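Local coordinates for GTN Reductase (PDB 4JIP), which binds FMN and probably acts as an NAD(P)H-linked flavin oxidoreductase of the Old Yellow Enzyme kind, with glyceryl trinitrate as a likely substrate, at residues G102-T107 with S126-I131; G174-A179 with G228-P233; Y183-F188 with R209-V214; T235-I240 with G269-P274. All coordinates share one frame; numbering follows the deposited sequence.

Contact 1. Residues G102-T107 with S126-I131; sequences GRISHT and SKTYII
Methyl against methyl, Ile104 CG2 and Thr128 CG2 meet at 3.8 Å and form the tight half of this contact between a loop that follows strand 94-99 and the hairpin strand 127-131. The two side chains cross obliquely. Ile104 sits at the centre of an inverse gamma turn; with chi1 at -46° CG1 lies beside the backbone N, leaving CG2 anti to it and facing Thr128. The Thr128 methyl is also 4.1 Å from Ser105 N, so it lies against the loop backbone as well as the isoleucine. Ser105, buried at the tight end, has its CB directed away from the strand, and its OG is bonded to Gln63 and Gln110. Toward the other end of the isoleucine the fit slackens: Ile104 CD1 is 4.2 Å from Ser126 OG.

The more open side belongs to His106 and Ile130, both partly exposed. Here His106 CB stands 4.3 Å from Ile130 CG2, which approaches the imidazole obliquely, while ND1 of the histidine is bonded to Ser108. His106 CB approaches Thr128 OG1 at 4.2 Å. Van der Waals packing thus joins loop and hairpin and leaves the buried Thr128 hydroxyl with no partner in the model, which probably costs some stability.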
# COMPACT_ATOMS: atom_id res chain seq x y z
N GLY A 102 4.15 12.00 -1.30
CA GLY A 102 3.71 13.37 -1.41
C GLY A 102 4.26 14.22 -0.28
O GLY A 102 5.47 14.21 -0.03
N ARG A 103 3.38 14.95 0.41
CA ARG A 103 3.78 15.88 1.46
C ARG A 103 4.29 15.20 2.74
O ARG A 103 4.82 15.86 3.62
CB ARG A 103 2.63 16.85 1.80
CG ARG A 103 1.50 16.20 2.60
CD ARG A 103 0.29 17.09 2.77
NE ARG A 103 -0.66 16.48 3.69
CZ ARG A 103 -1.53 17.14 4.45
NH1 ARG A 103 -1.60 18.47 4.40
NH2 ARG A 103 -2.34 16.46 5.25
N ILE A 104 4.12 13.88 2.84
CA ILE A 104 4.57 13.17 4.03
C ILE A 104 6.04 12.82 3.89
O ILE A 104 6.39 11.70 3.52
CB ILE A 104 3.77 11.87 4.29
CG1 ILE A 104 2.26 12.12 4.14
CG2 ILE A 104 4.09 11.31 5.68
CD1 ILE A 104 1.70 13.24 5.02
N SER A 105 6.90 13.78 4.20
CA SER A 105 8.34 13.63 3.99
C SER A 105 9.12 14.74 4.67
O SER A 105 8.55 15.64 5.29
CB SER A 105 8.66 13.60 2.50
OG SER A 105 10.02 13.25 2.27
N HIS A 106 10.44 14.68 4.55
CA HIS A 106 11.32 15.62 5.23
C HIS A 106 12.38 16.07 4.24
O HIS A 106 12.81 15.29 3.39
CB HIS A 106 11.99 14.92 6.43
CG HIS A 106 12.66 15.86 7.38
ND1 HIS A 106 14.00 16.19 7.29
CD2 HIS A 106 12.19 16.53 8.45
CE1 HIS A 106 14.31 17.03 8.26
NE2 HIS A 106 13.23 17.26 8.98
N THR A 107 12.81 17.33 4.35
CA THR A 107 13.84 17.86 3.47
C THR A 107 15.07 16.96 3.42
O THR A 107 15.67 16.78 2.37
CB THR A 107 14.31 19.27 3.90
OG1 THR A 107 14.69 19.25 5.28
CG2 THR A 107 13.20 20.31 3.68
N SER A 126 2.13 15.74 10.69
CA SER A 126 2.46 14.32 10.80
C SER A 126 3.94 14.15 11.09
O SER A 126 4.68 15.11 11.21
CB SER A 126 2.12 13.59 9.50
OG SER A 126 0.86 13.98 9.02
N LYS A 127 4.36 12.90 11.20
CA LYS A 127 5.74 12.60 11.50
C LYS A 127 6.29 11.53 10.58
O LYS A 127 5.54 10.71 10.05
CB LYS A 127 5.90 12.20 12.96
CG LYS A 127 5.86 13.40 13.90
CD LYS A 127 5.90 12.99 15.36
CE LYS A 127 5.69 14.21 16.25
NZ LYS A 127 6.71 14.30 17.33
N THR A 128 7.60 11.56 10.37
CA THR A 128 8.28 10.53 9.60
C THR A 128 9.45 9.96 10.36
O THR A 128 9.90 10.54 11.36
CB THR A 128 8.73 11.04 8.22
OG1 THR A 128 9.41 12.29 8.37
CG2 THR A 128 7.52 11.23 7.31
N TYR A 129 9.94 8.82 9.89
CA TYR A 129 11.06 8.13 10.50
C TYR A 129 12.34 8.49 9.77
O TYR A 129 12.53 8.12 8.60
CB TYR A 129 10.84 6.62 10.46
CG TYR A 129 11.93 5.81 11.14
CD1 TYR A 129 12.02 5.76 12.52
CD2 TYR A 129 12.84 5.09 10.39
CE1 TYR A 129 13.01 5.02 13.14
CE2 TYR A 129 13.83 4.34 11.00
CZ TYR A 129 13.91 4.31 12.37
OH TYR A 129 14.89 3.57 12.99
N ILE A 130 13.22 9.22 10.46
CA ILE A 130 14.51 9.62 9.91
C ILE A 130 15.65 9.07 10.76
O ILE A 130 15.48 8.83 11.96
CB ILE A 130 14.63 11.15 9.86
CG1 ILE A 130 14.14 11.75 11.17
CG2 ILE A 130 13.82 11.73 8.71
CD1 ILE A 130 14.94 12.93 11.63
N ILE A 131 16.82 8.89 10.15
CA ILE A 131 17.97 8.39 10.88
C ILE A 131 18.98 9.51 11.12
O ILE A 131 19.39 10.20 10.18
CB ILE A 131 18.67 7.23 10.14
CG1 ILE A 131 17.64 6.22 9.61
CG2 ILE A 131 19.70 6.55 11.04
CD1 ILE A 131 17.45 5.00 10.48

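Contact 2. Residues G174-A179 with G228-P233; sequences GVEIHA and GIRLSP. With FMN (flavin mononucleotide), chain B; HBA (p-hydroxybenzaldehyde), chain C.
Arg230 and Glu176 lie on neighbouring parallel strands, their side chains on the same face of the sheet, the one turned to the flavin. Arg230 NH1 donates to FMN O2 at 2.9 Å and to the ribityl oxygen FMN O2' at 3.1 Å; weaker bonds run from NH2 to O2' and O3'. With CG anti to the backbone N (chi1 -172°) and a bend at chi3, the arginine brings its guanidinium edge to FMN O2. His178, on that face too, sends NE2 to O4 of p-hydroxybenzaldehyde in a short bond of 2.5 Å, the phenolic oxygen lying at the ring edge while FMN O2 sits over one face.

In the second shell, Glu176 OE2 rests 3.3 Å from Arg230 CB and 4.0 Å from Arg230 NE, the carboxylate and guanidinium planes 22° apart. It lies well out of the guanidinium plane, so no N-H points at it and any attraction is probably of charge alone, beside van der Waals contact with the arginine chain; OE1 is held by His265. Behind these groups the backbones pair in register, Ile177 N to Gly228 O at 2.7 Å and 178° at the hydrogen, with further bonds from Gly228 N to Val175 O and Arg230 N to Ile177 O and a weak one from Ala179 N to Arg230 O. A water links Ala179 O to Ser232 N. The opposite face carries Ile177 and Ile229, which pack toward helix 204-222, as expected of a TIM barrel.

Arginine at O2 would probably stabilise negative charge on a reduced flavin, and the buried carboxylate may partly balance the arginine's charge.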
# COMPACT_ATOMS: atom_id res chain seq x y z
N GLY A 174 3.15 -8.40 -9.96
CA GLY A 174 2.44 -7.21 -10.36
C GLY A 174 2.72 -6.11 -9.35
O GLY A 174 3.66 -6.20 -8.56
N VAL A 175 1.90 -5.06 -9.37
CA VAL A 175 2.02 -3.99 -8.39
C VAL A 175 0.69 -3.62 -7.74
O VAL A 175 -0.38 -3.81 -8.32
CB VAL A 175 2.62 -2.72 -9.00
CG1 VAL A 175 3.96 -3.01 -9.65
CG2 VAL A 175 1.66 -2.11 -10.01
N GLU A 176 0.78 -3.11 -6.52
CA GLU A 176 -0.34 -2.45 -5.88
C GLU A 176 -0.03 -0.97 -5.84
O GLU A 176 0.96 -0.56 -5.24
CB GLU A 176 -0.50 -2.95 -4.45
CG GLU A 176 -1.50 -2.14 -3.64
CD GLU A 176 -1.83 -2.77 -2.30
OE1 GLU A 176 -2.39 -3.88 -2.28
OE2 GLU A 176 -1.53 -2.14 -1.26
N ILE A 177 -0.85 -0.16 -6.50
CA ILE A 177 -0.68 1.28 -6.44
C ILE A 177 -1.12 1.80 -5.07
O ILE A 177 -2.29 1.67 -4.70
CB ILE A 177 -1.49 2.01 -7.52
CG1 ILE A 177 -0.93 1.68 -8.92
CG2 ILE A 177 -1.45 3.51 -7.28
CD1 ILE A 177 -1.88 2.07 -10.04
N HIS A 178 -0.18 2.37 -4.32
CA HIS A 178 -0.52 2.95 -3.03
C HIS A 178 -1.28 4.27 -3.22
O HIS A 178 -0.69 5.31 -3.55
CB HIS A 178 0.74 3.16 -2.17
CG HIS A 178 0.46 3.40 -0.72
ND1 HIS A 178 -0.79 3.75 -0.25
CD2 HIS A 178 1.27 3.34 0.37
CE1 HIS A 178 -0.73 3.89 1.07
NE2 HIS A 178 0.50 3.65 1.46
N ALA A 179 -2.59 4.22 -3.00
CA ALA A 179 -3.46 5.39 -3.13
C ALA A 179 -4.17 5.65 -1.80
O ALA A 179 -5.24 6.25 -1.76
CB ALA A 179 -4.48 5.18 -4.25
N GLY A 228 -2.96 -3.58 -9.31
CA GLY A 228 -3.91 -3.38 -8.23
C GLY A 228 -3.74 -2.01 -7.62
O GLY A 228 -2.84 -1.27 -8.00
N ILE A 229 -4.59 -1.67 -6.65
CA ILE A 229 -4.55 -0.36 -6.01
C ILE A 229 -5.12 -0.44 -4.59
O ILE A 229 -6.10 -1.15 -4.34
CB ILE A 229 -5.31 0.71 -6.86
CG1 ILE A 229 -5.25 2.10 -6.21
CG2 ILE A 229 -6.75 0.29 -7.09
CD1 ILE A 229 -5.68 3.24 -7.15
N ARG A 230 -4.50 0.27 -3.66
CA ARG A 230 -5.02 0.31 -2.30
C ARG A 230 -5.74 1.63 -2.04
O ARG A 230 -5.22 2.69 -2.34
CB ARG A 230 -3.90 0.14 -1.27
CG ARG A 230 -4.41 -0.03 0.15
CD ARG A 230 -3.30 -0.44 1.12
NE ARG A 230 -3.75 -1.48 2.04
CZ ARG A 230 -3.33 -1.62 3.29
NH1 ARG A 230 -2.44 -0.77 3.78
NH2 ARG A 230 -3.79 -2.60 4.06
N LEU A 231 -6.95 1.54 -1.48
CA LEU A 231 -7.73 2.71 -1.12
C LEU A 231 -8.07 2.68 0.37
O LEU A 231 -8.12 1.61 0.99
CB LEU A 231 -9.02 2.74 -1.94
CG LEU A 231 -8.82 2.76 -3.45
CD1 LEU A 231 -10.12 2.42 -4.19
CD2 LEU A 231 -8.29 4.11 -3.90
N SER A 232 -8.30 3.85 0.94
CA SER A 232 -8.67 3.97 2.34
C SER A 232 -9.62 5.15 2.49
O SER A 232 -9.20 6.27 2.78
CB SER A 232 -7.43 4.17 3.21
OG SER A 232 -6.65 5.25 2.72
N PRO A 233 -10.92 4.91 2.26
CA PRO A 233 -11.92 5.97 2.09
C PRO A 233 -12.05 6.98 3.24
O PRO A 233 -12.32 8.16 2.96
CB PRO A 233 -13.23 5.18 1.94
CG PRO A 233 -12.79 3.87 1.34
CD PRO A 233 -11.46 3.57 1.97
N1 FMN B . 0.10 0.35 4.86
C2 FMN B . 0.52 0.65 3.57
O2 FMN B . -0.31 0.82 2.66
N3 FMN B . 1.86 0.80 3.29
C4 FMN B . 2.79 0.59 4.28
O4 FMN B . 3.99 0.72 4.02
C4A FMN B . 2.38 0.32 5.58
N5 FMN B . 3.30 0.19 6.60
C5A FMN B . 2.91 -0.21 7.87
C6 FMN B . 3.87 -0.52 8.83
C7 FMN B . 3.47 -0.96 10.09
C7M FMN B . 4.52 -1.25 11.13
C8 FMN B . 2.12 -1.11 10.39
C8M FMN B . 1.69 -1.56 11.75
C9 FMN B . 1.17 -0.81 9.42
C9A FMN B . 1.55 -0.38 8.15
N10 FMN B . 0.62 -0.13 7.15
C10 FMN B . 1.03 0.18 5.87
C1' FMN B . -0.84 -0.38 7.40
C2' FMN B . -1.20 -1.87 7.31
O2' FMN B . -1.03 -2.33 5.99
C3' FMN B . -2.63 -2.12 7.76
O3' FMN B . -3.48 -1.25 7.05
C4' FMN B . -2.80 -1.91 9.26
O4' FMN B . -1.74 -2.56 9.92
C5' FMN B . -4.14 -2.45 9.78
O5' FMN B . -4.15 -3.84 9.54
P FMN B . -4.07 -4.92 10.73
O1P FMN B . -4.21 -6.27 10.09
O2P FMN B . -2.75 -4.81 11.45
O3P FMN B . -5.20 -4.68 11.71
C1' HBA C . 3.40 3.26 8.90
O1' HBA C . 4.62 3.38 9.01
C1 HBA C . 2.71 3.36 7.57
C2 HBA C . 3.40 3.63 6.40
C3 HBA C . 2.71 3.70 5.19
C4 HBA C . 1.34 3.50 5.15
C5 HBA C . 0.65 3.24 6.32
C6 HBA C . 1.34 3.16 7.52
O4 HBA C . 0.66 3.59 3.96
O HOH W 1 -7.76 6.17 -0.57

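Contact 3. Residues Y183-F188 with R209-V214; sequences YLIEQF and RFLLEV. With HBA (p-hydroxybenzaldehyde), chain C.
Phe188 and Phe210 supply the aromatic part of this helix-helix contact. Their rings form an offset stack with centroids 4.5 Å apart and planes inclined by 29°; CD2 of Phe188 comes within 3.5 Å of CD2 of Phe210. A CH-pi contact adds to the stack, since Phe210 CB lies over the Phe188 face, 4.0 Å from its centroid. CG of Phe210 is anti to the backbone N (chi1 179°), an extended setting that carries the ring across to helix 184-189. Val214 CG2, one turn on, packs on the face of Phe210 opposite Phe188, so this ring is sandwiched.

Aliphatic contacts continue the interface beside the stack. Leu184 CD2 reaches Phe210 CE2 at 3.7 Å, its chain at about a right angle to the phenylalanine. Ile185 divides its branches: CG1 lies near Phe210 CE2, CG2 packs on Leu211 CB at 3.6 Å, and CD1 meets Val214 CG1 tip to tip at 4.0 Å.

Polar linkage comes from one water, which donates to Ile185 O and accepts from Leu211 N at 3.0 Å. Tyr183, at the N-cap position, turns instead to the active-site pocket, where its CE2 edge lies near O4 of the bound p-hydroxybenzaldehyde and its hydroxyl bonds to Tyr65.

The short segments run at 142° to each other. Ile185 and Val214 also touch Ile177, so both helices line the outside of strand 174-178, within the right-handed beta-alpha-beta crossover from strand 174-178 to strand 227-231 that characterises a TIM barrel.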
# COMPACT_ATOMS: atom_id res chain seq x y z
N TYR A 183 -1.28 9.63 1.49
CA TYR A 183 -0.11 9.90 0.65
C TYR A 183 -0.49 10.66 -0.62
O TYR A 183 -1.62 11.13 -0.73
CB TYR A 183 0.69 8.62 0.40
CG TYR A 183 1.24 8.11 1.70
CD1 TYR A 183 2.28 8.78 2.34
CD2 TYR A 183 0.67 7.02 2.34
CE1 TYR A 183 2.76 8.34 3.55
CE2 TYR A 183 1.15 6.57 3.55
CZ TYR A 183 2.19 7.24 4.15
OH TYR A 183 2.66 6.79 5.36
N LEU A 184 0.46 10.80 -1.55
CA LEU A 184 0.30 11.71 -2.69
C LEU A 184 -1.04 11.62 -3.41
O LEU A 184 -1.73 12.63 -3.58
CB LEU A 184 1.42 11.53 -3.72
CG LEU A 184 1.28 12.46 -4.93
CD1 LEU A 184 1.34 13.92 -4.49
CD2 LEU A 184 2.32 12.16 -6.00
N ILE A 185 -1.38 10.41 -3.86
CA ILE A 185 -2.58 10.20 -4.65
C ILE A 185 -3.82 10.61 -3.87
O ILE A 185 -4.72 11.24 -4.41
CB ILE A 185 -2.70 8.75 -5.13
CG1 ILE A 185 -1.54 8.40 -6.06
CG2 ILE A 185 -4.04 8.54 -5.83
CD1 ILE A 185 -1.53 6.96 -6.53
N GLU A 186 -3.84 10.28 -2.58
CA GLU A 186 -4.95 10.65 -1.73
C GLU A 186 -4.99 12.15 -1.48
O GLU A 186 -6.06 12.72 -1.29
CB GLU A 186 -4.91 9.90 -0.39
CG GLU A 186 -6.29 9.40 0.01
CD GLU A 186 -6.34 8.71 1.36
OE1 GLU A 186 -6.87 7.58 1.43
OE2 GLU A 186 -5.88 9.31 2.35
N GLN A 187 -3.82 12.77 -1.50
CA GLN A 187 -3.73 14.21 -1.32
C GLN A 187 -4.49 14.92 -2.44
O GLN A 187 -5.17 15.92 -2.20
CB GLN A 187 -2.27 14.66 -1.26
CG GLN A 187 -1.60 14.36 0.06
CD GLN A 187 -0.09 14.24 -0.06
OE1 GLN A 187 0.55 14.97 -0.83
NE2 GLN A 187 0.48 13.32 0.71
N PHE A 188 -4.38 14.38 -3.65
CA PHE A 188 -5.16 14.88 -4.77
C PHE A 188 -6.64 14.57 -4.58
O PHE A 188 -7.49 15.39 -4.92
CB PHE A 188 -4.67 14.27 -6.09
CG PHE A 188 -3.59 15.07 -6.76
CD1 PHE A 188 -3.92 16.08 -7.66
CD2 PHE A 188 -2.26 14.80 -6.51
CE1 PHE A 188 -2.94 16.81 -8.29
CE2 PHE A 188 -1.27 15.53 -7.14
CZ PHE A 188 -1.61 16.54 -8.02
N ARG A 209 -8.69 12.63 -11.05
CA ARG A 209 -7.92 12.62 -12.30
C ARG A 209 -6.52 12.04 -12.12
O ARG A 209 -6.08 11.23 -12.92
CB ARG A 209 -7.82 14.02 -12.89
CG ARG A 209 -7.11 14.05 -14.23
CD ARG A 209 -7.04 15.46 -14.81
NE ARG A 209 -8.32 16.15 -14.72
CZ ARG A 209 -9.37 15.89 -15.49
NH1 ARG A 209 -9.30 14.94 -16.42
NH2 ARG A 209 -10.49 16.57 -15.34
N PHE A 210 -5.83 12.46 -11.07
CA PHE A 210 -4.45 12.04 -10.89
C PHE A 210 -4.39 10.54 -10.59
O PHE A 210 -3.63 9.82 -11.22
CB PHE A 210 -3.74 12.87 -9.82
CG PHE A 210 -2.32 12.46 -9.59
CD1 PHE A 210 -1.36 12.64 -10.58
CD2 PHE A 210 -1.93 11.87 -8.39
CE1 PHE A 210 -0.03 12.25 -10.38
CE2 PHE A 210 -0.61 11.48 -8.18
CZ PHE A 210 0.34 11.67 -9.18
N LEU A 211 -5.21 10.08 -9.65
CA LEU A 211 -5.37 8.66 -9.37
C LEU A 211 -5.55 7.86 -10.66
O LEU A 211 -4.84 6.87 -10.90
CB LEU A 211 -6.57 8.42 -8.43
CG LEU A 211 -6.74 6.99 -7.89
CD1 LEU A 211 -7.38 7.01 -6.50
CD2 LEU A 211 -7.56 6.11 -8.84
N LEU A 212 -6.50 8.28 -11.50
CA LEU A 212 -6.78 7.56 -12.74
C LEU A 212 -5.63 7.61 -13.77
O LEU A 212 -5.44 6.66 -14.53
CB LEU A 212 -8.11 8.03 -13.35
CG LEU A 212 -9.37 7.78 -12.51
CD1 LEU A 212 -10.62 8.36 -13.17
CD2 LEU A 212 -9.55 6.29 -12.21
N GLU A 213 -4.86 8.70 -13.78
CA GLU A 213 -3.69 8.78 -14.66
C GLU A 213 -2.61 7.78 -14.24
O GLU A 213 -1.97 7.13 -15.08
CB GLU A 213 -3.11 10.19 -14.69
CG GLU A 213 -3.89 11.17 -15.55
CD GLU A 213 -3.29 12.57 -15.52
OE1 GLU A 213 -3.10 13.11 -14.41
OE2 GLU A 213 -3.00 13.13 -16.60
N VAL A 214 -2.40 7.68 -12.93
CA VAL A 214 -1.44 6.75 -12.37
C VAL A 214 -1.81 5.31 -12.71
O VAL A 214 -0.99 4.53 -13.19
CB VAL A 214 -1.37 6.92 -10.84
CG1 VAL A 214 -0.50 5.83 -10.21
CG2 VAL A 214 -0.83 8.31 -10.49
C1' HBA C . 3.40 3.26 8.90
O1' HBA C . 4.62 3.38 9.01
C1 HBA C . 2.71 3.36 7.57
C2 HBA C . 3.40 3.63 6.40
C3 HBA C . 2.71 3.70 5.19
C4 HBA C . 1.34 3.50 5.15
C5 HBA C . 0.65 3.24 6.32
C6 HBA C . 1.34 3.16 7.52
O4 HBA C . 0.66 3.59 3.96
O HOH W 2 -6.27 11.48 -7.18

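Contact 4. Residues T235-I240 with G269-P274; sequences TPANDI and GATGGP. With FMN (flavin mononucleotide), chain B.
Thr235 opens the contact by donating from OG1 to Thr271 OG1, a short bond of 2.5 Å. With OG1 anti to the backbone N (chi1 -167°), the hydroxyl also faces the chain ahead and accepts a weak bond of 3.3 Å from Ala237 N, closing an ST turn. Thr271 OG1 is further bonded to OD1 of Asn181, so the two hydroxyls and the Asn181 amide form a short hydrogen-bonded chain.

Pro236 adds the apolar share: its CD lies 3.5 Å from Ala270 CB, and CG follows at 3.9 Å. The partner here is a type II beta turn, Ala270 to Gly273, closed by Gly273 N to Ala270 O (2.6 Å), with Gly272 taking the positive phi (75°) of its third position. Both loops follow neighbouring strands, 227-231 and 263-267, at the C-terminal end of the TIM barrel, the end that carries the active site; accordingly, Thr271 CG2 lies 3.5 Å from FMN O3', and Gly272 N is bonded to Asn306, an FMN-binding residue.

Ala237 offers only its methyl, 4.2 Å from Thr271 OG1. Beyond it, Asn238 ND2 donates to the backbone O of Asn181, the residue that Thr271 OG1 is bonded to.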
# COMPACT_ATOMS: atom_id res chain seq x y z
N THR A 235 -9.84 6.98 6.27
CA THR A 235 -8.71 7.01 7.18
C THR A 235 -8.24 8.44 7.51
O THR A 235 -8.20 9.32 6.64
CB THR A 235 -7.53 6.17 6.64
OG1 THR A 235 -6.57 5.98 7.69
CG2 THR A 235 -6.87 6.86 5.46
N PRO A 236 -7.91 8.67 8.78
CA PRO A 236 -7.37 9.93 9.29
C PRO A 236 -5.85 9.94 9.23
O PRO A 236 -5.26 10.95 9.62
CB PRO A 236 -7.83 9.94 10.74
CG PRO A 236 -7.80 8.47 11.11
CD PRO A 236 -8.26 7.75 9.88
N ALA A 237 -5.25 8.84 8.79
CA ALA A 237 -3.80 8.71 8.65
C ALA A 237 -3.20 9.93 7.98
O ALA A 237 -3.72 10.40 6.96
CB ALA A 237 -3.43 7.45 7.84
N ASN A 238 -2.12 10.45 8.57
CA ASN A 238 -1.38 11.57 8.02
C ASN A 238 -2.21 12.84 7.81
O ASN A 238 -2.08 13.53 6.78
CB ASN A 238 -0.66 11.13 6.75
CG ASN A 238 0.43 10.10 7.03
OD1 ASN A 238 1.35 10.36 7.81
ND2 ASN A 238 0.30 8.91 6.45
N ASP A 239 -3.08 13.12 8.78
CA ASP A 239 -3.71 14.43 8.94
C ASP A 239 -4.66 14.77 7.80
O ASP A 239 -4.99 15.94 7.59
CB ASP A 239 -2.64 15.51 9.08
CG ASP A 239 -3.14 16.76 9.79
OD1 ASP A 239 -4.07 16.66 10.61
OD2 ASP A 239 -2.58 17.85 9.54
N ILE A 240 -5.11 13.75 7.07
CA ILE A 240 -5.98 13.94 5.92
C ILE A 240 -7.46 13.85 6.32
O ILE A 240 -7.80 13.18 7.31
CB ILE A 240 -5.63 12.94 4.78
CG1 ILE A 240 -6.06 13.48 3.41
CG2 ILE A 240 -6.18 11.55 5.07
CD1 ILE A 240 -5.31 12.87 2.26
N GLY A 269 -12.10 1.70 7.58
CA GLY A 269 -12.02 2.52 8.77
C GLY A 269 -10.70 3.27 8.92
O GLY A 269 -9.99 3.49 7.93
N ALA A 270 -10.37 3.65 10.15
CA ALA A 270 -9.08 4.29 10.44
C ALA A 270 -7.96 3.25 10.34
O ALA A 270 -8.05 2.18 10.95
CB ALA A 270 -9.10 4.91 11.83
N THR A 271 -6.92 3.57 9.57
CA THR A 271 -5.81 2.64 9.36
C THR A 271 -5.16 2.27 10.70
O THR A 271 -4.56 3.12 11.36
CB THR A 271 -4.73 3.21 8.41
OG1 THR A 271 -5.36 3.78 7.25
CG2 THR A 271 -3.75 2.11 7.98
N GLY A 272 -5.31 1.01 11.10
CA GLY A 272 -4.83 0.56 12.40
C GLY A 272 -5.71 1.05 13.55
O GLY A 272 -5.35 0.87 14.72
N GLY A 273 -6.84 1.66 13.21
CA GLY A 273 -7.80 2.12 14.21
C GLY A 273 -9.18 1.48 14.06
O GLY A 273 -9.31 0.41 13.47
N PRO A 274 -10.21 2.13 14.61
CA PRO A 274 -11.59 1.60 14.58
C PRO A 274 -12.11 1.37 13.16
O PRO A 274 -11.98 2.26 12.31
CB PRO A 274 -12.41 2.70 15.25
CG PRO A 274 -11.43 3.45 16.10
CD PRO A 274 -10.13 3.41 15.35
N1 FMN B . 0.10 0.35 4.86
C2 FMN B . 0.52 0.65 3.57
O2 FMN B . -0.31 0.82 2.66
N3 FMN B . 1.86 0.80 3.29
C4 FMN B . 2.79 0.59 4.28
O4 FMN B . 3.99 0.72 4.02
C4A FMN B . 2.38 0.32 5.58
N5 FMN B . 3.30 0.19 6.60
C5A FMN B . 2.91 -0.21 7.87
C6 FMN B . 3.87 -0.52 8.83
C7 FMN B . 3.47 -0.96 10.09
C7M FMN B . 4.52 -1.25 11.13
C8 FMN B . 2.12 -1.11 10.39
C8M FMN B . 1.69 -1.56 11.75
C9 FMN B . 1.17 -0.81 9.42
C9A FMN B . 1.55 -0.38 8.15
N10 FMN B . 0.62 -0.13 7.15
C10 FMN B . 1.03 0.18 5.87
C1' FMN B . -0.84 -0.38 7.40
C2' FMN B . -1.20 -1.87 7.31
O2' FMN B . -1.03 -2.33 5.99
C3' FMN B . -2.63 -2.12 7.76
O3' FMN B . -3.48 -1.25 7.05
C4' FMN B . -2.80 -1.91 9.26
O4' FMN B . -1.74 -2.56 9.92
C5' FMN B . -4.14 -2.45 9.78
O5' FMN B . -4.15 -3.84 9.54
P FMN B . -4.07 -4.92 10.73
O1P FMN B . -4.21 -6.27 10.09
O2P FMN B . -2.75 -4.81 11.45
O3P FMN B . -5.20 -4.68 11.71

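Overall arrangement
Contact 2 is the core of the set, its centre about 6 Å from the centre of the chain, and the one built on a ladder of backbone bonds between barrel strands. Contact 3 is also buried but lies outside that wall, nested in the chain between the strands of contact 2, and replaces polar pairing with aromatic and aliphatic packing; strand 174-178 is common ground for the two. Contacts 1 and 4 are partly buried loop contacts, the first apolar, the second centred on a hydroxyl pair. They meet where Asn238 touches Ile104 and Ser126. Contact 2 supplies hydrogen bonds to both ligands, whereas contact 3 borders the aldehyde and contact 4 the FMN by packing.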